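Local coordinates for galactose mutarotase-like protein (Clostridium acetobutylicum, PDB 3OS7), which probably binds sugars and may act as an aldose 1-epimerase (mutarotase), interconverting the anomers of hexoses such as galactose, at residues P79-D84 with Y107-I112; Y95-N100 with K145-E150; H149-K154 with E176-S181. All coordinates share one frame; numbering follows the deposited sequence.

Contact 1: P79-D84 with Y107-I112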
loop_
_atom_site.group_PDB
_atom_site.type_symbol
_atom_site.label_atom_id
_atom_site.label_comp_id
_atom_site.label_asym_id
_atom_site.label_seq_id
_atom_site.Cartn_x
_atom_site.Cartn_y
_atom_site.Cartn_z
ATOM N N PRO A 79 2.000 -1.777 -11.612
ATOM C CA PRO A 79 0.661 -2.075 -11.132
ATOM C C PRO A 79 0.746 -2.891 -9.838
ATOM O O PRO A 79 1.732 -3.597 -9.644
ATOM C CB PRO A 79 0.104 -2.956 -12.229
ATOM C CG PRO A 79 1.304 -3.730 -12.710
ATOM C CD PRO A 79 2.459 -2.787 -12.590
ATOM N N PRO A 80 -0.285 -2.840 -8.988
ATOM C CA PRO A 80 -0.336 -3.777 -7.870
ATOM C C PRO A 80 -0.596 -5.194 -8.365
ATOM O O PRO A 80 -1.468 -5.431 -9.173
ATOM C CB PRO A 80 -1.517 -3.270 -7.034
ATOM C CG PRO A 80 -2.417 -2.663 -8.011
ATOM C CD PRO A 80 -1.554 -2.091 -9.119
ATOM N N ASN A 81 0.168 -6.143 -7.857
ATOM C CA ASN A 81 -0.048 -7.539 -8.136
ATOM C C ASN A 81 0.190 -7.882 -9.612
ATOM O O ASN A 81 0.920 -7.142 -10.318
ATOM C CB ASN A 81 -1.439 -7.947 -7.636
ATOM C CG ASN A 81 -1.460 -9.364 -7.094
ATOM O OD1 ASN A 81 -1.416 -10.321 -7.856
ATOM N ND2 ASN A 81 -1.500 -9.498 -5.780
ATOM N N ARG A 82 -0.438 -8.957 -10.091
ATOM C CA ARG A 82 -0.045 -9.636 -11.328
ATOM C C ARG A 82 -0.685 -9.169 -12.647
ATOM O O ARG A 82 -1.848 -8.783 -12.698
ATOM C CB ARG A 82 -0.281 -11.138 -11.165
ATOM C CG ARG A 82 0.554 -11.749 -10.081
ATOM C CD ARG A 82 -0.080 -13.031 -9.605
ATOM N NE ARG A 82 0.801 -13.674 -8.647
ATOM C CZ ARG A 82 0.777 -13.479 -7.342
ATOM N NH1 ARG A 82 -0.118 -12.681 -6.779
ATOM N NH2 ARG A 82 1.653 -14.116 -6.594
ATOM N N ILE A 83 0.133 -9.168 -13.704
ATOM C CA ILE A 83 -0.343 -9.093 -15.076
ATOM C C ILE A 83 0.013 -10.409 -15.749
ATOM O O ILE A 83 1.218 -10.760 -15.855
ATOM C CB ILE A 83 0.287 -7.929 -15.891
ATOM C CG1 ILE A 83 0.161 -6.572 -15.175
ATOM C CG2 ILE A 83 -0.275 -7.888 -17.348
ATOM C CD1 ILE A 83 -1.226 -6.147 -14.821
ATOM N N ASP A 84 -1.017 -11.126 -16.203
ATOM C CA ASP A 84 -0.872 -12.418 -16.876
ATOM C C ASP A 84 0.126 -12.412 -18.032
ATOM O O ASP A 84 -0.006 -11.635 -18.992
ATOM C CB ASP A 84 -2.294 -12.857 -17.340
ATOM C CG ASP A 84 -2.334 -14.233 -17.992
ATOM O OD1 ASP A 84 -1.275 -14.871 -18.165
ATOM O OD2 ASP A 84 -3.478 -14.669 -18.320
ATOM N N TYR A 107 4.093 -10.590 -14.753
ATOM C CA TYR A 107 4.724 -9.384 -14.259
ATOM C C TYR A 107 3.974 -8.967 -13.011
ATOM O O TYR A 107 2.734 -8.956 -13.007
ATOM C CB TYR A 107 4.735 -8.250 -15.295
ATOM C CG TYR A 107 5.524 -7.062 -14.800
ATOM C CD1 TYR A 107 6.905 -7.075 -14.806
ATOM C CD2 TYR A 107 4.890 -5.950 -14.257
ATOM C CE1 TYR A 107 7.636 -6.034 -14.320
ATOM C CE2 TYR A 107 5.631 -4.891 -13.750
ATOM C CZ TYR A 107 7.008 -4.948 -13.782
ATOM O OH TYR A 107 7.759 -3.913 -13.294
ATOM N N ILE A 108 4.697 -8.574 -11.955
ATOM C CA ILE A 108 4.027 -8.297 -10.666
ATOM C C ILE A 108 4.612 -7.041 -10.020
ATOM O O ILE A 108 5.826 -6.815 -10.087
ATOM C CB ILE A 108 4.139 -9.507 -9.708
ATOM C CG1 ILE A 108 3.138 -9.426 -8.568
ATOM C CG2 ILE A 108 5.559 -9.642 -9.172
ATOM C CD1 ILE A 108 3.122 -10.675 -7.594
ATOM N N HIS A 109 3.725 -6.209 -9.453
ATOM C CA HIS A 109 4.041 -5.116 -8.516
ATOM C C HIS A 109 4.719 -3.839 -9.043
ATOM O O HIS A 109 4.602 -2.774 -8.424
ATOM C CB HIS A 109 4.816 -5.639 -7.309
ATOM C CG HIS A 109 4.030 -6.564 -6.435
ATOM N ND1 HIS A 109 2.665 -6.422 -6.226
ATOM C CD2 HIS A 109 4.428 -7.610 -5.670
ATOM C CE1 HIS A 109 2.260 -7.385 -5.407
ATOM N NE2 HIS A 109 3.310 -8.119 -5.061
ATOM N N GLY A 110 5.413 -3.931 -10.167
ATOM C CA GLY A 110 6.118 -2.771 -10.709
ATOM C C GLY A 110 7.510 -2.508 -10.125
ATOM O O GLY A 110 7.996 -3.243 -9.273
ATOM N N PHE A 111 8.144 -1.443 -10.582
ATOM C CA PHE A 111 9.530 -1.133 -10.194
ATOM C C PHE A 111 9.641 0.128 -9.343
ATOM O O PHE A 111 10.705 0.392 -8.784
ATOM C CB PHE A 111 10.427 -0.969 -11.443
ATOM C CG PHE A 111 9.916 0.051 -12.401
ATOM C CD1 PHE A 111 10.212 1.393 -12.235
ATOM C CD2 PHE A 111 9.099 -0.321 -13.454
ATOM C CE1 PHE A 111 9.691 2.347 -13.096
ATOM C CE2 PHE A 111 8.560 0.615 -14.304
ATOM C CZ PHE A 111 8.865 1.967 -14.138
ATOM N N ILE A 112 8.580 0.924 -9.240
ATOM C CA ILE A 112 8.726 2.202 -8.561
ATOM C C ILE A 112 8.992 1.997 -7.065
ATOM O O ILE A 112 9.645 2.800 -6.446
ATOM C CB ILE A 112 7.555 3.221 -8.819
ATOM C CG1 ILE A 112 6.227 2.719 -8.282
ATOM C CG2 ILE A 112 7.459 3.583 -10.328
ATOM C CD1 ILE A 112 5.092 3.754 -8.490
#

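Contact 2: Y95-N100 with K145-E150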
loop_
_atom_site.group_PDB
_atom_site.type_symbol
_atom_site.label_atom_id
_atom_site.label_comp_id
_atom_site.label_asym_id
_atom_site.label_seq_id
_atom_site.Cartn_x
_atom_site.Cartn_y
_atom_site.Cartn_z
ATOM N N TYR A 95 1.336 -4.063 -24.741
ATOM C CA TYR A 95 2.345 -3.853 -23.725
ATOM C C TYR A 95 2.893 -5.226 -23.363
ATOM O O TYR A 95 2.124 -6.169 -23.131
ATOM C CB TYR A 95 1.689 -3.213 -22.507
ATOM C CG TYR A 95 1.249 -1.797 -22.742
ATOM C CD1 TYR A 95 -0.000 -1.517 -23.284
ATOM C CD2 TYR A 95 2.084 -0.739 -22.441
ATOM C CE1 TYR A 95 -0.400 -0.223 -23.530
ATOM C CE2 TYR A 95 1.696 0.547 -22.669
ATOM C CZ TYR A 95 0.448 0.806 -23.207
ATOM O OH TYR A 95 0.057 2.106 -23.440
ATOM N N LYS A 96 4.210 -5.354 -23.336
ATOM C CA LYS A 96 4.844 -6.616 -22.988
ATOM C C LYS A 96 6.033 -6.328 -22.066
ATOM O O LYS A 96 6.966 -5.622 -22.446
ATOM C CB LYS A 96 5.253 -7.362 -24.248
ATOM C CG LYS A 96 5.682 -8.804 -24.005
ATOM C CD LYS A 96 6.240 -9.413 -25.289
ATOM C CE LYS A 96 6.228 -10.922 -25.249
ATOM N NZ LYS A 96 6.885 -11.412 -24.018
ATOM N N PHE A 97 5.960 -6.845 -20.841
ATOM C CA PHE A 97 6.981 -6.596 -19.823
ATOM C C PHE A 97 7.775 -7.852 -19.538
ATOM O O PHE A 97 7.241 -8.949 -19.631
ATOM C CB PHE A 97 6.329 -6.145 -18.518
ATOM C CG PHE A 97 5.316 -5.050 -18.670
ATOM C CD1 PHE A 97 5.481 -4.039 -19.615
ATOM C CD2 PHE A 97 4.224 -4.996 -17.819
ATOM C CE1 PHE A 97 4.553 -3.027 -19.739
ATOM C CE2 PHE A 97 3.276 -3.974 -17.945
ATOM C CZ PHE A 97 3.450 -2.982 -18.899
ATOM N N PRO A 98 9.048 -7.709 -19.157
ATOM C CA PRO A 98 9.810 -8.912 -18.804
ATOM C C PRO A 98 9.202 -9.601 -17.582
ATOM O O PRO A 98 8.762 -8.915 -16.695
ATOM C CB PRO A 98 11.201 -8.360 -18.485
ATOM C CG PRO A 98 11.290 -7.092 -19.241
ATOM C CD PRO A 98 9.908 -6.517 -19.232
ATOM N N ILE A 99 9.198 -10.927 -17.551
ATOM C CA ILE A 99 8.596 -11.695 -16.464
ATOM C C ILE A 99 9.441 -11.569 -15.182
ATOM O O ILE A 99 10.623 -11.927 -15.179
ATOM C CB ILE A 99 8.472 -13.192 -16.890
ATOM C CG1 ILE A 99 7.526 -13.328 -18.074
ATOM C CG2 ILE A 99 8.048 -14.117 -15.718
ATOM C CD1 ILE A 99 6.089 -12.755 -17.776
ATOM N N ASN A 100 8.841 -11.074 -14.104
ATOM C CA ASN A 100 9.515 -10.969 -12.789
ATOM C C ASN A 100 8.853 -11.843 -11.708
ATOM O O ASN A 100 9.184 -11.709 -10.539
ATOM C CB ASN A 100 9.658 -9.512 -12.323
ATOM C CG ASN A 100 8.332 -8.867 -11.986
ATOM O OD1 ASN A 100 7.287 -9.415 -12.317
ATOM N ND2 ASN A 100 8.367 -7.689 -11.326
ATOM N N LYS A 145 11.395 1.832 -22.676
ATOM C CA LYS A 145 11.127 1.004 -23.863
ATOM C C LYS A 145 9.990 -0.005 -23.699
ATOM O O LYS A 145 9.340 -0.387 -24.698
ATOM C CB LYS A 145 12.396 0.268 -24.312
ATOM C CG LYS A 145 12.969 -0.703 -23.321
ATOM C CD LYS A 145 14.271 -1.324 -23.880
ATOM C CE LYS A 145 15.370 -1.408 -22.806
ATOM N NZ LYS A 145 15.950 -0.062 -22.405
ATOM N N TYR A 146 9.753 -0.457 -22.467
ATOM C CA TYR A 146 8.638 -1.360 -22.188
ATOM C C TYR A 146 7.294 -0.657 -21.905
ATOM O O TYR A 146 6.226 -1.250 -22.121
ATOM C CB TYR A 146 8.952 -2.262 -21.004
ATOM C CG TYR A 146 10.205 -3.066 -21.202
ATOM C CD1 TYR A 146 10.228 -4.123 -22.095
ATOM C CD2 TYR A 146 11.358 -2.746 -20.515
ATOM C CE1 TYR A 146 11.383 -4.865 -22.291
ATOM C CE2 TYR A 146 12.511 -3.473 -20.699
ATOM C CZ TYR A 146 12.521 -4.519 -21.603
ATOM O OH TYR A 146 13.666 -5.252 -21.793
ATOM N N PHE A 147 7.362 0.568 -21.377
ATOM C CA PHE A 147 6.173 1.351 -21.024
ATOM C C PHE A 147 6.429 2.809 -21.403
ATOM O O PHE A 147 6.901 3.624 -20.588
ATOM C CB PHE A 147 5.900 1.191 -19.540
ATOM C CG PHE A 147 4.618 1.758 -19.101
ATOM C CD1 PHE A 147 3.437 1.102 -19.372
ATOM C CD2 PHE A 147 4.575 2.959 -18.401
ATOM C CE1 PHE A 147 2.218 1.639 -18.945
ATOM C CE2 PHE A 147 3.359 3.477 -17.960
ATOM C CZ PHE A 147 2.199 2.824 -18.243
ATOM N N SER A 148 6.172 3.132 -22.663
ATOM C CA SER A 148 6.636 4.399 -23.197
ATOM C C SER A 148 5.675 5.558 -22.912
ATOM O O SER A 148 5.140 6.196 -23.840
ATOM C CB SER A 148 6.924 4.277 -24.695
ATOM O OG SER A 148 7.883 3.255 -24.913
ATOM N N HIS A 149 5.504 5.845 -21.625
ATOM C CA HIS A 149 4.749 6.997 -21.168
ATOM C C HIS A 149 5.531 7.679 -20.071
ATOM O O HIS A 149 5.721 7.089 -18.997
ATOM C CB HIS A 149 3.389 6.592 -20.569
ATOM C CG HIS A 149 2.507 5.829 -21.507
ATOM N ND1 HIS A 149 1.684 6.443 -22.423
ATOM C CD2 HIS A 149 2.307 4.501 -21.656
ATOM C CE1 HIS A 149 1.023 5.521 -23.104
ATOM N NE2 HIS A 149 1.406 4.330 -22.677
ATOM N N GLU A 150 5.979 8.910 -20.310
ATOM C CA GLU A 150 6.524 9.729 -19.233
ATOM C C GLU A 150 5.445 9.981 -18.173
ATOM O O GLU A 150 4.271 10.133 -18.487
ATOM C CB GLU A 150 7.106 11.047 -19.758
ATOM C CG GLU A 150 8.349 10.818 -20.638
ATOM C CD GLU A 150 9.142 12.083 -20.946
ATOM O OE1 GLU A 150 8.543 13.058 -21.408
ATOM O OE2 GLU A 150 10.389 12.083 -20.768
HETATM O O HOH W 1 5.762 -2.966 -24.017
#

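Contact 3: H149-K154 with E176-S181. With EDO (1,2-ethanediol), chain H.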
loop_
_atom_site.group_PDB
_atom_site.type_symbol
_atom_site.label_atom_id
_atom_site.label_comp_id
_atom_site.label_asym_id
_atom_site.label_seq_id
_atom_site.Cartn_x
_atom_site.Cartn_y
_atom_site.Cartn_z
ATOM N N HIS A 149 5.504 5.845 -21.625
ATOM C CA HIS A 149 4.749 6.997 -21.168
ATOM C C HIS A 149 5.531 7.679 -20.071
ATOM O O HIS A 149 5.721 7.089 -18.997
ATOM C CB HIS A 149 3.389 6.592 -20.569
ATOM C CG HIS A 149 2.507 5.829 -21.507
ATOM N ND1 HIS A 149 1.684 6.443 -22.423
ATOM C CD2 HIS A 149 2.307 4.501 -21.656
ATOM C CE1 HIS A 149 1.023 5.521 -23.104
ATOM N NE2 HIS A 149 1.406 4.330 -22.677
ATOM N N GLU A 150 5.979 8.910 -20.310
ATOM C CA GLU A 150 6.524 9.729 -19.233
ATOM C C GLU A 150 5.445 9.981 -18.173
ATOM O O GLU A 150 4.271 10.133 -18.487
ATOM C CB GLU A 150 7.106 11.047 -19.758
ATOM C CG GLU A 150 8.349 10.818 -20.638
ATOM C CD GLU A 150 9.142 12.083 -20.946
ATOM O OE1 GLU A 150 8.543 13.058 -21.408
ATOM O OE2 GLU A 150 10.389 12.083 -20.768
ATOM N N PHE A 151 5.839 9.967 -16.916
ATOM C CA PHE A 151 4.903 10.250 -15.831
ATOM C C PHE A 151 5.631 10.754 -14.594
ATOM O O PHE A 151 6.844 10.617 -14.485
ATOM C CB PHE A 151 4.014 9.016 -15.513
ATOM C CG PHE A 151 4.752 7.821 -14.934
ATOM C CD1 PHE A 151 5.072 7.774 -13.593
ATOM C CD2 PHE A 151 5.085 6.725 -15.740
ATOM C CE1 PHE A 151 5.739 6.677 -13.058
ATOM C CE2 PHE A 151 5.731 5.635 -15.228
ATOM C CZ PHE A 151 6.059 5.618 -13.850
ATOM N N GLN A 152 4.884 11.364 -13.677
ATOM C CA GLN A 152 5.412 11.684 -12.367
ATOM C C GLN A 152 4.455 11.127 -11.329
ATOM O O GLN A 152 3.272 11.444 -11.326
ATOM C CB GLN A 152 5.548 13.183 -12.133
ATOM C CG GLN A 152 6.189 13.544 -10.790
ATOM C CD GLN A 152 6.236 15.041 -10.562
ATOM O OE1 GLN A 152 5.207 15.675 -10.281
ATOM N NE2 GLN A 152 7.431 15.613 -10.672
ATOM N N PHE A 153 5.000 10.316 -10.438
ATOM C CA PHE A 153 4.322 9.876 -9.245
ATOM C C PHE A 153 4.698 10.807 -8.074
ATOM O O PHE A 153 5.829 11.305 -7.980
ATOM C CB PHE A 153 4.751 8.441 -8.919
ATOM C CG PHE A 153 3.668 7.418 -9.016
ATOM C CD1 PHE A 153 2.878 7.121 -7.930
ATOM C CD2 PHE A 153 3.476 6.698 -10.204
ATOM C CE1 PHE A 153 1.916 6.137 -8.011
ATOM C CE2 PHE A 153 2.509 5.706 -10.288
ATOM C CZ PHE A 153 1.736 5.428 -9.203
ATOM N N LYS A 154 3.755 11.034 -7.170
ATOM C CA LYS A 154 4.024 11.803 -5.957
ATOM C C LYS A 154 3.343 11.152 -4.776
ATOM O O LYS A 154 2.176 10.727 -4.874
ATOM C CB LYS A 154 3.518 13.239 -6.093
ATOM C CG LYS A 154 3.723 14.077 -4.852
ATOM C CD LYS A 154 3.688 15.614 -5.119
ATOM C CE LYS A 154 2.489 16.098 -5.884
ATOM N NZ LYS A 154 2.868 17.397 -6.579
ATOM N N GLU A 176 0.016 10.086 -25.095
ATOM C CA GLU A 176 -0.940 9.010 -25.337
ATOM C C GLU A 176 -1.666 8.608 -24.055
ATOM O O GLU A 176 -1.201 8.859 -22.944
ATOM C CB GLU A 176 -0.222 7.783 -25.894
ATOM C CG GLU A 176 0.402 7.985 -27.269
ATOM C CD GLU A 176 1.192 6.783 -27.721
ATOM O OE1 GLU A 176 2.302 6.553 -27.185
ATOM O OE2 GLU A 176 0.711 6.071 -28.623
ATOM N N GLU A 177 -2.778 7.914 -24.234
ATOM C CA GLU A 177 -3.534 7.353 -23.127
ATOM C C GLU A 177 -2.680 6.347 -22.339
ATOM O O GLU A 177 -2.129 5.441 -22.929
ATOM C CB GLU A 177 -4.747 6.640 -23.720
ATOM C CG GLU A 177 -5.885 6.479 -22.793
ATOM C CD GLU A 177 -7.004 5.625 -23.364
ATOM O OE1 GLU A 177 -6.882 5.080 -24.496
ATOM O OE2 GLU A 177 -8.012 5.489 -22.658
HETATM N N MSE A 178 -2.601 6.513 -21.017
HETATM C CA MSE A 178 -1.732 5.716 -20.160
HETATM C C MSE A 178 -2.553 4.756 -19.287
HETATM O O MSE A 178 -3.411 5.182 -18.529
HETATM C CB MSE A 178 -0.914 6.612 -19.251
HETATM C CG MSE A 178 0.193 5.886 -18.509
HETATM SE SE MSE A 178 1.046 6.959 -17.181
HETATM C CE MSE A 178 -0.034 6.580 -15.641
ATOM N N PRO A 179 -2.266 3.456 -19.376
ATOM C CA PRO A 179 -2.910 2.499 -18.456
ATOM C C PRO A 179 -2.604 2.832 -17.012
ATOM O O PRO A 179 -1.478 3.234 -16.699
ATOM C CB PRO A 179 -2.219 1.170 -18.806
ATOM C CG PRO A 179 -1.704 1.378 -20.211
ATOM C CD PRO A 179 -1.352 2.803 -20.316
ATOM N N LEU A 180 -3.560 2.606 -16.115
ATOM C CA LEU A 180 -3.377 2.984 -14.727
ATOM C C LEU A 180 -4.006 1.956 -13.788
ATOM O O LEU A 180 -5.205 1.659 -13.870
ATOM C CB LEU A 180 -4.059 4.325 -14.462
ATOM C CG LEU A 180 -3.990 4.853 -13.025
ATOM C CD1 LEU A 180 -2.610 5.371 -12.697
ATOM C CD2 LEU A 180 -5.023 5.939 -12.883
ATOM N N SER A 181 -3.183 1.456 -12.885
ATOM C CA SER A 181 -3.639 0.660 -11.745
ATOM C C SER A 181 -2.572 0.859 -10.672
ATOM O O SER A 181 -1.387 0.766 -10.953
ATOM C CB SER A 181 -3.775 -0.779 -12.155
ATOM O OG SER A 181 -4.173 -1.596 -11.085
HETATM C C1 EDO H . 0.489 14.191 -9.832
HETATM O O1 EDO H . 0.057 15.029 -8.763
HETATM C C2 EDO H . 1.926 13.734 -9.584
HETATM O O2 EDO H . 2.821 14.861 -9.501
#

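Contact 1: P79-D84 with Y107-I112
Arg82 and Ile83 meet Ile108 and Tyr107 in a short, largely buried antiparallel ladder that joins strand 82-90 to strand 106-108, an outer strand of a three-stranded sheet, where strand 82-90 begins and strand 106-108 ends. Ile83 and Tyr107 form the hydrogen-bonded pair, with Ile83 N 2.7 Å from Tyr107 O and Tyr107 N 3.1 Å from Ile83 O; Arg82 and Ile108 follow as a non-hydrogen-bonded pair. Past the strands, His109 N adds one more backbone bond, to Asn81 O over 3.1 Å, from 39° above the carbonyl plane.

The side chains of Arg82 and Ile108 lie side by side and point the same way. Ile108 CG1, anti to the backbone N (chi1 -163°), lies over the His109 ring. The chain stays extended beyond it (chi2 176°), which puts CD1 over the centre of one guanidinium face, 3.7 Å from Arg82 CZ. An aliphatic branch suits this place because it covers the flat face and leaves the rim N-H groups to polar partners. Asn81 OD1 is one of these, accepting from Arg82 NH1 at 2.9 Å and from the backbone Arg82 N at 2.8 Å; Glu101 forms a salt bridge with Arg82 NH2. On the opposite face of the sheet, Pro79 CD meets the Tyr107 ring at its edge, 4.0 Å from CE2. The backbone angles of Gly110 are ones that bring any beta carbon too near the carbonyl O of His109, which suits glycine.

Asn81 OD1, Glu101 and the cover of Ile108 CD1 thus orient Arg82. His109, covered by Ile108 CG1, bonds through NE2 to a bound tartrate, probably from the crystallisation liquor, a position consistent with a sugar pocket as in aldose 1-epimerases.

Contact 2: Y95-N100 with K145-E150
Tyr95 and His149 mark one end of a knobbly interface between the end of strand 93-96 and the loop leading into strand 151-160; Pro98 and Tyr146 mark the other. Between them the central bump is Phe147. Its CG lies anti to the backbone N (chi1 -171°), and CD1 pushes into the notch between two rings, 3.8 Å from Tyr95 CE2 and 4.1 Å from Phe97 CZ. The Tyr95 and Phe147 planes are inclined at 43°, an oblique meeting rather than a stack. His149 CD2 in turn covers the centre of one Phe147 face, so this phenylalanine is wedged among aromatic neighbours, where a flat apolar ring fits well.

Toward the exposed end the shapes reverse: Tyr146 offers a broad face and Pro98 is the knob. Pro98 CD sits 3.8 Å from the Tyr146 ring centroid in a CH-pi contact, while Lys145 CG touches the opposite face near the rim. The side chains of Phe97 and Tyr146 slide past each other in opposite directions. Tyr146 O lies at the edge of the Phe97 ring, 3.4 Å from Phe97 CE1. A water bridges the two backbones, accepting from Lys96 N at 2.9 Å and donating to Tyr146 O at 2.6 Å.

The direct polar bond joins Tyr95 OH to His149 NE2 at 2.7 Å; either may donate. Ser174 OG engages His149 ND1, and Phe88 stacks on Tyr95. With both imidazole nitrogens bonded, the ring's rotation is fixed, and one direct polar bond and one water bridge give direction to a join made mostly of apolar shapes.

Contact 3: H149-K154 with E176-S181
Met178, modelled as selenomethionine, lies between His149 and Phe151 and makes a Met-aromatic contact with the latter. It joins the start of strand 178-189 to the chain entering strand 151-160, within the large, all-antiparallel beta fold of the galactose mutarotase family.

The packing is closest around His149. Met178 CA stands over the centre of one imidazole face, 4.1 Å from the ring centroid and 12° off its normal, a CH-pi contact. Met178 CG is anti to the backbone N (chi1 -169°) and reaches to 3.8 Å from His149 CG. Beyond it, SE comes to 4.0 Å from Phe151 CB and 5.2 Å from the Phe151 ring centroid, obliquely to that ring. A long, unbranched, polarisable side chain suits this place, reaching from the face of the imidazole to the base of Phe151. Around the imidazole, Glu177 O approaches His149 CE1 to 3.2 Å, and Pro179 CD packs beside NE2. With its nitrogens already bonded to Ser174 and Tyr95, the histidine can be buried here at little polar cost.

Toward solvent the contact thins. Glu176 brings only its aliphatic base to the ring, CB lying 3.8 Å from His149 CE1, while its carboxylate makes no direct contact with the imidazole; an acid is at home on such an exposed margin. Glu177 turns away and bonds to Thr323 through OE2. Farther along strand 151-160, Gln152 and Lys154 take no part in the contact with the 176-181 segment, and here an ethanediol, probably from the crystallisation liquor, has settled: its O2 donates to Gln152 OE1 at 2.6 Å.

In the fold
Followed from the N terminus, the chain first meets itself at contact 1, which closes the 22 residues between 79-84 and 107-112. Segment 95-100 lies inside that excursion but pairs with 145-150 beyond it, so contacts 1 and 2 cross; Asn100 OD1, which probably accepts a bond from Ile108 N, ties them together. Contact 3 opens on His149 and Glu150, where contact 2 ends, and closes over strands 151-160 and 163-172. Contact 1 is therefore in series with contact 3, yet Pro80 touches Ser181 and Ile112 touches Phe153. Contact 1 pairs strands inside the small sheet, contact 3 joins strands of the main fold, and contact 2 links the two.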